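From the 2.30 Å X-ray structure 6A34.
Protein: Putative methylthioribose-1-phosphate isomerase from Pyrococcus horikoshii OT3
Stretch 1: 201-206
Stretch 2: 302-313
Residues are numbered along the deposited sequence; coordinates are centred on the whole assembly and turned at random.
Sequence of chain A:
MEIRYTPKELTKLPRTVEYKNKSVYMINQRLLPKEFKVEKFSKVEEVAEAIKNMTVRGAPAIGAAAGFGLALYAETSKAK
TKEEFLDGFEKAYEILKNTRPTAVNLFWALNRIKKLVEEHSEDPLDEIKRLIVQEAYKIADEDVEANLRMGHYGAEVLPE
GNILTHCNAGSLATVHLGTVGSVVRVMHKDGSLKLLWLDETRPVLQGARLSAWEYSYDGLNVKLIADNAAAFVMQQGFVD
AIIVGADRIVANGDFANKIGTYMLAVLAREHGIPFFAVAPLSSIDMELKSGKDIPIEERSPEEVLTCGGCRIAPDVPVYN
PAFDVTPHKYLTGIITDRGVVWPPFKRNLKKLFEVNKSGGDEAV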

# COMPACT_ATOMS: atom_id res chain seq x y z
N THR A 201 3.18 0.69 5.14
CA THR A 201 4.04 1.68 4.47
C THR A 201 4.93 1.07 3.38
O THR A 201 6.18 1.01 3.48
CB THR A 201 4.89 2.47 5.49
OG1 THR A 201 4.08 2.77 6.63
CG2 THR A 201 5.40 3.76 4.90
N ARG A 202 4.27 0.66 2.30
CA ARG A 202 4.92 0.27 1.07
C ARG A 202 5.61 1.50 0.48
O ARG A 202 5.17 2.61 0.73
CB ARG A 202 3.91 -0.31 0.06
CG ARG A 202 3.58 -1.78 0.25
CD ARG A 202 4.71 -2.72 -0.15
NE ARG A 202 4.90 -2.77 -1.59
CZ ARG A 202 5.94 -3.34 -2.19
NH1 ARG A 202 6.97 -3.75 -1.47
NH2 ARG A 202 5.92 -3.48 -3.50
N PRO A 203 6.66 1.29 -0.32
CA PRO A 203 7.19 -0.03 -0.66
C PRO A 203 8.13 -0.68 0.36
O PRO A 203 8.31 -1.90 0.33
CB PRO A 203 8.01 0.20 -1.94
CG PRO A 203 8.27 1.69 -1.97
CD PRO A 203 7.04 2.27 -1.33
N VAL A 204 8.77 0.11 1.23
CA VAL A 204 9.89 -0.39 2.04
C VAL A 204 9.37 -1.19 3.25
O VAL A 204 10.09 -2.01 3.76
CB VAL A 204 10.87 0.76 2.40
CG1 VAL A 204 12.02 0.29 3.29
CG2 VAL A 204 11.47 1.41 1.16
N LEU A 205 8.13 -0.93 3.69
CA LEU A 205 7.36 -1.72 4.72
C LEU A 205 7.91 -1.55 6.14
O LEU A 205 7.81 -2.46 6.97
CB LEU A 205 7.28 -3.20 4.34
CG LEU A 205 6.42 -3.48 3.11
CD1 LEU A 205 6.83 -4.79 2.47
CD2 LEU A 205 4.93 -3.49 3.45
N GLN A 206 8.39 -0.34 6.44
CA GLN A 206 8.95 -0.04 7.74
C GLN A 206 7.85 -0.01 8.80
O GLN A 206 8.16 -0.22 9.95
CB GLN A 206 9.77 1.25 7.71
CG GLN A 206 11.01 1.10 6.84
CD GLN A 206 12.03 2.19 7.01
OE1 GLN A 206 11.71 3.36 7.23
NE2 GLN A 206 13.29 1.81 6.91
N GLU A 302 13.21 -1.83 -7.88
CA GLU A 302 13.15 -3.14 -7.20
C GLU A 302 12.35 -3.06 -5.90
O GLU A 302 11.72 -4.04 -5.52
CB GLU A 302 14.55 -3.70 -6.93
CG GLU A 302 15.30 -4.05 -8.22
CD GLU A 302 14.71 -5.18 -9.06
OE1 GLU A 302 14.54 -6.29 -8.52
OE2 GLU A 302 14.45 -4.97 -10.25
N GLU A 303 12.40 -1.92 -5.19
CA GLU A 303 11.60 -1.76 -3.99
C GLU A 303 10.10 -1.95 -4.27
O GLU A 303 9.38 -2.36 -3.39
CB GLU A 303 11.81 -0.37 -3.39
CG GLU A 303 13.20 -0.12 -2.83
CD GLU A 303 13.30 1.23 -2.13
OE1 GLU A 303 12.41 2.09 -2.35
OE2 GLU A 303 14.26 1.43 -1.37
N VAL A 304 9.63 -1.68 -5.50
CA VAL A 304 8.19 -1.88 -5.86
C VAL A 304 7.94 -3.26 -6.52
O VAL A 304 6.86 -3.84 -6.31
CB VAL A 304 7.70 -0.73 -6.76
CG1 VAL A 304 6.29 -0.98 -7.27
CG2 VAL A 304 7.78 0.62 -6.04
N LEU A 305 8.89 -3.75 -7.33
CA LEU A 305 8.75 -5.00 -8.09
C LEU A 305 8.83 -6.18 -7.11
O LEU A 305 8.26 -7.21 -7.40
CB LEU A 305 9.85 -5.12 -9.15
CG LEU A 305 9.84 -4.03 -10.22
CD1 LEU A 305 11.06 -4.14 -11.10
CD2 LEU A 305 8.57 -4.08 -11.06
N THR A 306 9.57 -5.99 -6.01
CA THR A 306 9.64 -6.94 -4.92
C THR A 306 8.94 -6.37 -3.67
O THR A 306 8.76 -5.16 -3.49
CB THR A 306 11.08 -7.35 -4.60
OG1 THR A 306 11.72 -6.26 -3.95
CG2 THR A 306 11.89 -7.75 -5.82
N CYS A 307 8.55 -7.32 -2.82
CA CYS A 307 7.86 -7.12 -1.58
C CYS A 307 8.42 -8.13 -0.59
O CYS A 307 8.17 -9.33 -0.73
CB CYS A 307 6.38 -7.35 -1.81
SG CYS A 307 5.35 -6.67 -0.48
N GLY A 308 9.23 -7.66 0.37
CA GLY A 308 10.14 -8.53 1.08
C GLY A 308 11.05 -9.22 0.08
O GLY A 308 11.50 -8.59 -0.87
N GLY A 309 11.26 -10.53 0.25
CA GLY A 309 12.04 -11.35 -0.68
C GLY A 309 11.33 -11.68 -1.99
O GLY A 309 11.98 -12.11 -2.94
N CYS A 310 10.00 -11.53 -2.06
CA CYS A 310 9.25 -12.10 -3.16
C CYS A 310 9.16 -11.08 -4.30
O CYS A 310 8.91 -9.91 -4.06
CB CYS A 310 7.85 -12.53 -2.73
SG CYS A 310 7.74 -13.98 -1.63
N ARG A 311 9.33 -11.56 -5.54
CA ARG A 311 9.09 -10.78 -6.73
C ARG A 311 7.62 -10.91 -7.10
O ARG A 311 7.17 -11.98 -7.34
CB ARG A 311 9.99 -11.26 -7.88
CG ARG A 311 9.80 -10.44 -9.15
CD ARG A 311 10.93 -10.53 -10.17
NE ARG A 311 12.23 -10.17 -9.59
CZ ARG A 311 12.75 -8.95 -9.54
NH1 ARG A 311 12.20 -7.94 -10.21
NH2 ARG A 311 13.82 -8.76 -8.79
N ILE A 312 6.88 -9.80 -7.14
CA ILE A 312 5.42 -9.84 -7.19
C ILE A 312 4.87 -9.10 -8.42
O ILE A 312 3.65 -8.89 -8.54
CB ILE A 312 4.80 -9.31 -5.86
CG1 ILE A 312 5.39 -7.98 -5.39
CG2 ILE A 312 4.93 -10.37 -4.76
CD1 ILE A 312 4.97 -6.74 -6.18
N ALA A 313 5.75 -8.68 -9.32
CA ALA A 313 5.37 -7.94 -10.51
C ALA A 313 6.24 -8.42 -11.65
O ALA A 313 7.39 -8.79 -11.42
CB ALA A 313 5.56 -6.45 -10.32

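The contact is organised around one side chain, Arg202, whose guanidinium reaches the place where the 302-305 helix gives way to a strand. Its best bond runs from Arg202 NH1 to Thr306 O, 3.0 Å long with an N-H...O angle of 155°. Arg202 NH2 adds two weak hydrogen bonds, one to the same Thr306 O at 3.3 Å and one to Val304 O at 3.0 Å, the latter bent to 121°. Both carbonyls lie at the edge of the guanidinium, near its plane, where the N-H groups point. The rule is a familiar one: an arginine, with several N-H groups spread along a flat edge, can serve more than one backbone carbonyl at once. Here Val304 O comes from the last turn of the helix and Thr306 O from the residue just beyond it, and the arginine bonds to both, to Val304 O only weakly. No salt bridge joins the two stretches; a cationic group is met here by backbone oxygens rather than by a carboxylate.

The arginine gets there by folding its chain. The CA-to-CB bond points sideways, but chi1, chi2 and chi3 all sit in m wells, and the curled side chain carries its end nearer to the partner. Arg202 NE and NH2 also bond elsewhere in the structure, so these N-H groups have partners beyond this contact. Over one face of the guanidinium lies Cys307 SG, 3.5 Å from Arg202 NH1, so the flat group is used both at its edge, for bonding, and on its face, for packing.

Next to the arginine, a cis peptide bond precedes Pro203, whose CA-to-CB bond points toward the helix. The backbones come nearest here, with Pro203 CA 5.6 Å from Val304 CA. Pro203 CB lies 3.2 Å from Glu303 O and 4.1 Å from Val304 CG2, the latter a plain apolar contact. Val204 follows, with Val204 CG2 3.7 Å from Glu303 OE1; the valine methyl touches that carboxylate oxygen, which is also hydrogen-bonded elsewhere in the structure. Leu205, at the N-cap position of the helix that follows, has a positive phi of 71°; its CA-to-CB bond points toward the second stretch, and Leu205 CD1 lies 3.8 Å from Cys307 SG.

Each stretch also holds its own shape. Leu205 N bonds to Thr201 O at 2.8 Å, closing the short loop that presents Arg202 and Pro203. In the second stretch, Thr306 N and Thr306 OG1 both bond to Glu302 O, at 2.9 and 2.7 Å, fastening the residue that leaves the helix while its own carbonyl stays available to Arg202. A type II' turn from Cys307 to Cys310 follows, with Gly308 at phi 58° and psi -136°, a positive phi that favours glycine. The whole contact buries only 336 Å², so its lesson is economy: one well-placed arginine bonds the backbone, and Pro203, Val204 and Leu205 pack beside it.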